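Lipoprotein (Mycoplasma mycoides subsp. capri, PDB 7ADK) is probably a surface-associated protease of the PA peptidase clan, the clan that also holds the chymotrypsin-like enzymes. Local coordinates at residues Asn468-Val473 with Ile582-Ser587; Lys594-Ser599 with Val763-Asn768. All coordinates share one frame; numbering follows the deposited sequence.

Contact 1. Residues Asn468-Val473 with Ile582-Ser587; sequences NSEVKV and ITNNYS
The side-chain oxygen of Asn584 accepts a hydrogen bond from the backbone of Ser469, with Ser469 N 3.0 Å from Asn584 OD1. Here a type I beta turn, Asn468 to Val471, leaves strand 461-467 and meets the loop that follows helix 575-582. Ser469 holds the second position of the turn, so its N-H is not used by the turn's own bond, which runs from Val471 N to Asn468 O, and can be given to a neighbour. The fit is imperfect: the donor sits 55° above the plane of the Asn584 amide, and the N-H...O angle is only 137°. The other end of the same amide gives Asn584 ND2 to Leu467 O, its stronger partner, so that Leu467 O and Ser469 N, two residues apart on one backbone, hold both ends of the amide and restrain its rotation. Asn584 itself has left-handed backbone angles just after the helix ends, and Asn585 continues in that conformation. Around the bond the packing is thin. Ser469 CB lies 3.6 Å from Asn584 OD1, and Asn468 CA approaches the same oxygen at 3.5 Å. Exposed Glu470 makes a salt bridge through OE1 with Lys581 of helix 575-582. Its other oxygen, OE2, receives Ser469 OG on the anti side, 18° out of the carboxylate plane.

Contact 2. Residues Lys594-Ser599 with Val763-Asn768; sequences KFFSDS and VRTKDN
Phe596 and Thr765 meet in the buried half of this contact, where Thr765 CG2 lies 3.6 Å from Phe596 CD1 and 3.8 Å from Phe596 CE1. The methyl lies against the CD1-CE1 bond of the ring, at a slant. With its CG turned anti to the backbone N (chi1 -170°), Phe596 swings its ring toward the other segment, while Thr765 keeps its hydroxyl for a different partner, OG1 bonding to Asp630 O. Leu771 and Thr605 add further cover to Phe596.

A second buried bond spans the neighbouring turn: Arg764 NH1 reaches Asn768 OD1 at 2.8 Å, in the guanidinium plane and on a lone pair of the amide oxygen. Both residues belong to a beta hairpin in which strand 761-765 turns through Lys766-Asn768 into strand 769-778, with Asn768 in a left-handed conformation at the end of the turn. Strand 594-595 runs parallel to 769-778, and Lys594 and Phe596 share backbone bonds with Leu770. Lys594 also reaches the turn directly, but its N gives only a weak bond to Asn768 O, 3.3 Å away.

Toward solvent the contact turns polar, carried by a long exposed lysine chain instead of close-packed side chains. The chain of Lys594 bends at its third torsion (chi3 -71°) and crosses Asp767 at about a right angle, bringing NZ to 2.9 Å from Asp767 O, in the plane of that carbonyl. The same NZ forms a salt bridge with Asp767 OD2, also at 2.9 Å, although it comes from 42° above the carboxylate plane. Lys769 NZ shares OD2, so two ammonium groups converge on one carboxylate oxygen and would probably favour its charged form.

In the fold
Helix 575-582 and strand 594-595 are successive elements of the chain, and the loop between them lets one connection serve both contacts. Contact 1 joins its beginning to a turn after strand 461-467 of the antiparallel sheet; contact 2 joins its far end to a hairpin of the mixed sheet. Their centres lie 21 Å apart and their nearest atoms about 6 Å, without touching. Contact 1 is the more peripheral and smaller, and depends on one side-chain amide read by backbone atoms. Contact 2 is more buried, combining an aromatic-methyl core with a charged rim. Two mainly antiparallel sheets fit the PA-clan family assignment, whose textbook fold is the chymotrypsin-like double barrel.

Contact 1. Residues Asn468-Val473 with Ile582-Ser587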
ATOM      1  N   ASN B 468     -15.648  -9.078  -6.542  1.00 62.86           N
ATOM      2  CA  ASN B 468     -16.475 -10.185  -7.011  1.00 62.86           C
ATOM      3  C   ASN B 468     -16.988 -11.063  -5.865  1.00 62.86           C
ATOM      4  O   ASN B 468     -16.317 -11.262  -4.853  1.00 62.86           O
ATOM      5  CB  ASN B 468     -15.885 -10.969  -8.202  1.00 62.86           C
ATOM      6  CG  ASN B 468     -14.421 -11.341  -8.214  1.00 62.86           C
ATOM      7  OD1 ASN B 468     -13.897 -11.970  -7.314  1.00 62.86           O
ATOM      8  ND2 ASN B 468     -13.722 -11.044  -9.276  1.00 62.86           N
ATOM      9  N   SER B 469     -18.202 -11.585  -6.030  1.00 66.51           N
ATOM     10  CA  SER B 469     -18.924 -12.378  -5.035  1.00 66.51           C
ATOM     11  C   SER B 469     -18.199 -13.641  -4.561  1.00 66.51           C
ATOM     12  O   SER B 469     -18.451 -14.145  -3.473  1.00 66.51           O
ATOM     13  CB  SER B 469     -20.289 -12.731  -5.607  1.00 66.51           C
ATOM     14  OG  SER B 469     -20.207 -13.695  -6.629  1.00 66.51           O
ATOM     15  N   GLU B 470     -17.284 -14.145  -5.371  1.00 69.65           N
ATOM     16  CA  GLU B 470     -16.487 -15.348  -5.178  1.00 69.65           C
ATOM     17  C   GLU B 470     -15.503 -15.271  -3.996  1.00 69.65           C
ATOM     18  O   GLU B 470     -15.120 -16.307  -3.455  1.00 69.65           O
ATOM     19  CB  GLU B 470     -15.745 -15.613  -6.499  1.00 69.65           C
ATOM     20  CG  GLU B 470     -16.657 -15.925  -7.699  1.00 69.65           C
ATOM     21  CD  GLU B 470     -17.124 -14.703  -8.514  1.00 69.65           C
ATOM     22  OE1 GLU B 470     -16.628 -14.512  -9.643  1.00 69.65           O
ATOM     23  OE2 GLU B 470     -18.006 -13.944  -8.059  1.00 69.65           O
ATOM     24  N   VAL B 471     -15.137 -14.057  -3.574  1.00 64.61           N
ATOM     25  CA  VAL B 471     -14.148 -13.710  -2.529  1.00 64.61           C
ATOM     26  C   VAL B 471     -14.548 -14.126  -1.105  1.00 64.61           C
ATOM     27  O   VAL B 471     -15.726 -14.271  -0.797  1.00 64.61           O
ATOM     28  CB  VAL B 471     -13.926 -12.192  -2.608  1.00 64.61           C
ATOM     29  CG1 VAL B 471     -13.214 -11.516  -1.450  1.00 64.61           C
ATOM     30  CG2 VAL B 471     -13.142 -11.833  -3.859  1.00 64.61           C
ATOM     31  N   LYS B 472     -13.566 -14.285  -0.205  1.00 67.88           N
ATOM     32  CA  LYS B 472     -13.723 -14.849   1.151  1.00 67.88           C
ATOM     33  C   LYS B 472     -13.288 -13.884   2.263  1.00 67.88           C
ATOM     34  O   LYS B 472     -12.361 -13.093   2.101  1.00 67.88           O
ATOM     35  CB  LYS B 472     -12.974 -16.189   1.243  1.00 67.88           C
ATOM     36  CG  LYS B 472     -13.606 -17.253   0.338  1.00 67.88           C
ATOM     37  CD  LYS B 472     -12.818 -18.558   0.334  1.00 67.88           C
ATOM     38  CE  LYS B 472     -13.449 -19.514  -0.684  1.00 67.88           C
ATOM     39  NZ  LYS B 472     -12.569 -20.664  -0.978  1.00 67.88           N
ATOM     40  N   VAL B 473     -13.974 -13.950   3.402  1.00 65.61           N
ATOM     41  CA  VAL B 473     -13.716 -13.108   4.583  1.00 65.61           C
ATOM     42  C   VAL B 473     -12.365 -13.423   5.226  1.00 65.61           C
ATOM     43  O   VAL B 473     -11.820 -14.515   5.084  1.00 65.61           O
ATOM     44  CB  VAL B 473     -14.859 -13.183   5.612  1.00 65.61           C
ATOM     45  CG1 VAL B 473     -16.178 -12.744   4.993  1.00 65.61           C
ATOM     46  CG2 VAL B 473     -15.048 -14.558   6.238  1.00 65.61           C
ATOM     47  N   ILE B 582     -21.848  -8.549 -13.850  1.00 63.55           N
ATOM     48  CA  ILE B 582     -21.713  -7.130 -13.484  1.00 63.55           C
ATOM     49  C   ILE B 582     -22.272  -6.863 -12.082  1.00 63.55           C
ATOM     50  O   ILE B 582     -21.593  -6.320 -11.210  1.00 63.55           O
ATOM     51  CB  ILE B 582     -22.404  -6.232 -14.545  1.00 63.55           C
ATOM     52  CG1 ILE B 582     -21.579  -6.207 -15.840  1.00 63.55           C
ATOM     53  CG2 ILE B 582     -22.566  -4.793 -14.051  1.00 63.55           C
ATOM     54  CD1 ILE B 582     -22.336  -5.726 -17.077  1.00 63.55           C
ATOM     55  N   THR B 583     -23.526  -7.263 -11.840  1.00 61.61           N
ATOM     56  CA  THR B 583     -24.296  -6.935 -10.631  1.00 61.61           C
ATOM     57  C   THR B 583     -24.086  -7.914  -9.472  1.00 61.61           C
ATOM     58  O   THR B 583     -24.913  -7.940  -8.564  1.00 61.61           O
ATOM     59  CB  THR B 583     -25.797  -6.760 -10.923  1.00 61.61           C
ATOM     60  OG1 THR B 583     -26.393  -7.961 -11.350  1.00 61.61           O
ATOM     61  CG2 THR B 583     -26.017  -5.675 -11.973  1.00 61.61           C
ATOM     62  N   ASN B 584     -23.041  -8.753  -9.498  1.00 62.27           N
ATOM     63  CA  ASN B 584     -22.770  -9.817  -8.517  1.00 62.27           C
ATOM     64  C   ASN B 584     -24.015 -10.667  -8.194  1.00 62.27           C
ATOM     65  O   ASN B 584     -24.231 -11.122  -7.072  1.00 62.27           O
ATOM     66  CB  ASN B 584     -22.112  -9.215  -7.277  1.00 62.27           C
ATOM     67  CG  ASN B 584     -20.610  -9.045  -7.341  1.00 62.27           C
ATOM     68  OD1 ASN B 584     -19.885  -9.905  -7.783  1.00 62.27           O
ATOM     69  ND2 ASN B 584     -20.080  -7.984  -6.796  1.00 62.27           N
ATOM     70  N   ASN B 585     -24.861 -10.851  -9.198  1.00 67.41           N
ATOM     71  CA  ASN B 585     -26.120 -11.581  -9.185  1.00 67.41           C
ATOM     72  C   ASN B 585     -27.131 -11.145  -8.099  1.00 67.41           C
ATOM     73  O   ASN B 585     -27.800 -11.982  -7.504  1.00 67.41           O
ATOM     74  CB  ASN B 585     -25.821 -13.082  -9.229  1.00 67.41           C
ATOM     75  CG  ASN B 585     -26.957 -13.885  -9.813  1.00 67.41           C
ATOM     76  OD1 ASN B 585     -27.969 -13.393 -10.278  1.00 67.41           O
ATOM     77  ND2 ASN B 585     -26.829 -15.177  -9.839  1.00 67.41           N
ATOM     78  N   TYR B 586     -27.272  -9.840  -7.858  1.00 63.58           N
ATOM     79  CA  TYR B 586     -28.241  -9.281  -6.887  1.00 63.58           C
ATOM     80  C   TYR B 586     -29.702  -9.715  -7.117  1.00 63.58           C
ATOM     81  O   TYR B 586     -30.493  -9.797  -6.176  1.00 63.58           O
ATOM     82  CB  TYR B 586     -28.133  -7.746  -6.922  1.00 63.58           C
ATOM     83  CG  TYR B 586     -29.022  -7.032  -5.928  1.00 63.58           C
ATOM     84  CD1 TYR B 586     -28.777  -7.138  -4.548  1.00 63.58           C
ATOM     85  CD2 TYR B 586     -30.036  -6.157  -6.365  1.00 63.58           C
ATOM     86  CE1 TYR B 586     -29.531  -6.393  -3.625  1.00 63.58           C
ATOM     87  CE2 TYR B 586     -30.804  -5.418  -5.442  1.00 63.58           C
ATOM     88  CZ  TYR B 586     -30.546  -5.543  -4.066  1.00 63.58           C
ATOM     89  OH  TYR B 586     -31.233  -4.832  -3.140  1.00 63.58           O
ATOM     90  N   SER B 587     -30.081 -10.051  -8.342  1.00 66.46           N
ATOM     91  CA  SER B 587     -31.385 -10.647  -8.659  1.00 66.46           C
ATOM     92  C   SER B 587     -31.637 -11.958  -7.918  1.00 66.46           C
ATOM     93  O   SER B 587     -32.676 -12.124  -7.287  1.00 66.46           O
ATOM     94  CB  SER B 587     -31.493 -10.893 -10.161  1.00 66.46           C
ATOM     95  OG  SER B 587     -32.745 -11.420 -10.518  1.00 66.46           O
TER

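Contact 2. Residues Lys594-Ser599 with Val763-Asn768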
ATOM      1  N   LYS B 594     -32.776  -3.677   2.830  1.00 64.67           N
ATOM      2  CA  LYS B 594     -33.881  -3.154   3.640  1.00 64.67           C
ATOM      3  C   LYS B 594     -33.459  -1.792   4.194  1.00 64.67           C
ATOM      4  O   LYS B 594     -32.290  -1.448   4.113  1.00 64.67           O
ATOM      5  CB  LYS B 594     -34.175  -4.163   4.758  1.00 64.67           C
ATOM      6  CG  LYS B 594     -34.800  -5.480   4.288  1.00 64.67           C
ATOM      7  CD  LYS B 594     -34.726  -6.579   5.350  1.00 64.67           C
ATOM      8  CE  LYS B 594     -33.295  -7.074   5.533  1.00 64.67           C
ATOM      9  NZ  LYS B 594     -33.177  -8.164   6.510  1.00 64.67           N
ATOM     10  N   PHE B 595     -34.368  -1.025   4.777  1.00 64.21           N
ATOM     11  CA  PHE B 595     -34.073   0.297   5.342  1.00 64.21           C
ATOM     12  C   PHE B 595     -34.394   0.334   6.831  1.00 64.21           C
ATOM     13  O   PHE B 595     -35.321  -0.334   7.284  1.00 64.21           O
ATOM     14  CB  PHE B 595     -34.818   1.387   4.569  1.00 64.21           C
ATOM     15  CG  PHE B 595     -34.211   1.663   3.216  1.00 64.21           C
ATOM     16  CD1 PHE B 595     -33.204   2.629   3.094  1.00 64.21           C
ATOM     17  CD2 PHE B 595     -34.588   0.907   2.096  1.00 64.21           C
ATOM     18  CE1 PHE B 595     -32.580   2.847   1.863  1.00 64.21           C
ATOM     19  CE2 PHE B 595     -33.958   1.122   0.868  1.00 64.21           C
ATOM     20  CZ  PHE B 595     -32.965   2.102   0.744  1.00 64.21           C
ATOM     21  N   PHE B 596     -33.624   1.063   7.628  1.00 70.15           N
ATOM     22  CA  PHE B 596     -33.788   1.056   9.079  1.00 70.15           C
ATOM     23  C   PHE B 596     -35.013   1.866   9.528  1.00 70.15           C
ATOM     24  O   PHE B 596     -34.996   3.098   9.498  1.00 70.15           O
ATOM     25  CB  PHE B 596     -32.496   1.546   9.720  1.00 70.15           C
ATOM     26  CG  PHE B 596     -32.468   1.343  11.213  1.00 70.15           C
ATOM     27  CD1 PHE B 596     -32.118   0.093  11.744  1.00 70.15           C
ATOM     28  CD2 PHE B 596     -32.774   2.403  12.077  1.00 70.15           C
ATOM     29  CE1 PHE B 596     -32.056  -0.088  13.128  1.00 70.15           C
ATOM     30  CE2 PHE B 596     -32.684   2.227  13.460  1.00 70.15           C
ATOM     31  CZ  PHE B 596     -32.325   0.981  13.986  1.00 70.15           C
ATOM     32  N   SER B 597     -36.100   1.187   9.912  1.00 76.73           N
ATOM     33  CA  SER B 597     -37.401   1.813  10.179  1.00 76.73           C
ATOM     34  C   SER B 597     -37.554   2.411  11.578  1.00 76.73           C
ATOM     35  O   SER B 597     -38.351   3.327  11.755  1.00 76.73           O
ATOM     36  CB  SER B 597     -38.482   0.782   9.925  1.00 76.73           C
ATOM     37  OG  SER B 597     -38.266  -0.336  10.746  1.00 76.73           O
ATOM     38  N   ASP B 598     -36.807   1.931  12.571  1.00 78.35           N
ATOM     39  CA  ASP B 598     -36.816   2.483  13.924  1.00 78.35           C
ATOM     40  C   ASP B 598     -36.303   3.933  13.955  1.00 78.35           C
ATOM     41  O   ASP B 598     -35.342   4.292  13.278  1.00 78.35           O
ATOM     42  CB  ASP B 598     -35.996   1.627  14.906  1.00 78.35           C
ATOM     43  CG  ASP B 598     -36.324   0.139  15.020  1.00 78.35           C
ATOM     44  OD1 ASP B 598     -37.391  -0.292  14.546  1.00 78.35           O
ATOM     45  OD2 ASP B 598     -35.530  -0.593  15.657  1.00 78.35           O
ATOM     46  N   SER B 599     -36.908   4.769  14.795  1.00 71.93           N
ATOM     47  CA  SER B 599     -36.389   6.086  15.152  1.00 71.93           C
ATOM     48  C   SER B 599     -35.115   5.953  15.979  1.00 71.93           C
ATOM     49  O   SER B 599     -35.183   5.473  17.104  1.00 71.93           O
ATOM     50  CB  SER B 599     -37.447   6.787  15.986  1.00 71.93           C
ATOM     51  OG  SER B 599     -36.985   8.022  16.482  1.00 71.93           O
ATOM     52  N   VAL B 763     -23.835   3.467   5.387  1.00 57.45           N
ATOM     53  CA  VAL B 763     -23.876   2.913   6.726  1.00 57.45           C
ATOM     54  C   VAL B 763     -25.042   1.944   6.796  1.00 57.45           C
ATOM     55  O   VAL B 763     -26.160   2.299   6.427  1.00 57.45           O
ATOM     56  CB  VAL B 763     -24.065   4.051   7.740  1.00 57.45           C
ATOM     57  CG1 VAL B 763     -24.072   3.585   9.183  1.00 57.45           C
ATOM     58  CG2 VAL B 763     -23.034   5.163   7.567  1.00 57.45           C
ATOM     59  N   ARG B 764     -24.832   0.742   7.313  1.00 59.01           N
ATOM     60  CA  ARG B 764     -25.878  -0.263   7.518  1.00 59.01           C
ATOM     61  C   ARG B 764     -25.865  -0.785   8.928  1.00 59.01           C
ATOM     62  O   ARG B 764     -24.950  -0.516   9.678  1.00 59.01           O
ATOM     63  CB  ARG B 764     -25.705  -1.442   6.561  1.00 59.01           C
ATOM     64  CG  ARG B 764     -25.421  -0.976   5.153  1.00 59.01           C
ATOM     65  CD  ARG B 764     -25.540  -2.126   4.186  1.00 59.01           C
ATOM     66  NE  ARG B 764     -25.114  -1.677   2.867  1.00 59.01           N
ATOM     67  CZ  ARG B 764     -25.303  -2.266   1.726  1.00 59.01           C
ATOM     68  NH1 ARG B 764     -25.860  -3.414   1.627  1.00 59.01           N
ATOM     69  NH2 ARG B 764     -24.917  -1.672   0.658  1.00 59.01           N
ATOM     70  N   THR B 765     -26.851  -1.585   9.267  1.00 64.93           N
ATOM     71  CA  THR B 765     -26.846  -2.375  10.496  1.00 64.93           C
ATOM     72  C   THR B 765     -27.125  -3.850  10.235  1.00 64.93           C
ATOM     73  O   THR B 765     -27.409  -4.242   9.107  1.00 64.93           O
ATOM     74  CB  THR B 765     -27.718  -1.731  11.565  1.00 64.93           C
ATOM     75  OG1 THR B 765     -27.342  -2.228  12.821  1.00 64.93           O
ATOM     76  CG2 THR B 765     -29.196  -1.956  11.366  1.00 64.93           C
ATOM     77  N   LYS B 766     -26.977  -4.666  11.284  1.00 71.96           N
ATOM     78  CA  LYS B 766     -26.689  -6.112  11.310  1.00 71.96           C
ATOM     79  C   LYS B 766     -27.325  -6.986  10.235  1.00 71.96           C
ATOM     80  O   LYS B 766     -26.633  -7.840   9.685  1.00 71.96           O
ATOM     81  CB  LYS B 766     -27.134  -6.677  12.660  1.00 71.96           C
ATOM     82  CG  LYS B 766     -26.263  -6.234  13.836  1.00 71.96           C
ATOM     83  CD  LYS B 766     -26.735  -6.818  15.171  1.00 71.96           C
ATOM     84  CE  LYS B 766     -26.828  -8.350  15.192  1.00 71.96           C
ATOM     85  NZ  LYS B 766     -27.266  -8.873  16.502  1.00 71.96           N
ATOM     86  N   ASP B 767     -28.618  -6.830   9.963  1.00 70.35           N
ATOM     87  CA  ASP B 767     -29.353  -7.710   9.046  1.00 70.35           C
ATOM     88  C   ASP B 767     -29.481  -7.133   7.627  1.00 70.35           C
ATOM     89  O   ASP B 767     -30.458  -7.390   6.920  1.00 70.35           O
ATOM     90  CB  ASP B 767     -30.679  -8.162   9.658  1.00 70.35           C
ATOM     91  CG  ASP B 767     -31.746  -7.076   9.731  1.00 70.35           C
ATOM     92  OD1 ASP B 767     -31.493  -6.002  10.316  1.00 70.35           O
ATOM     93  OD2 ASP B 767     -32.872  -7.307   9.224  1.00 70.35           O
ATOM     94  N   ASN B 768     -28.486  -6.350   7.209  1.00 68.14           N
ATOM     95  CA  ASN B 768     -28.426  -5.650   5.931  1.00 68.14           C
ATOM     96  C   ASN B 768     -29.524  -4.583   5.786  1.00 68.14           C
ATOM     97  O   ASN B 768     -30.208  -4.485   4.764  1.00 68.14           O
ATOM     98  CB  ASN B 768     -28.294  -6.658   4.770  1.00 68.14           C
ATOM     99  CG  ASN B 768     -27.609  -6.102   3.551  1.00 68.14           C
ATOM    100  OD1 ASN B 768     -26.976  -5.060   3.586  1.00 68.14           O
ATOM    101  ND2 ASN B 768     -27.683  -6.766   2.429  1.00 68.14           N
TER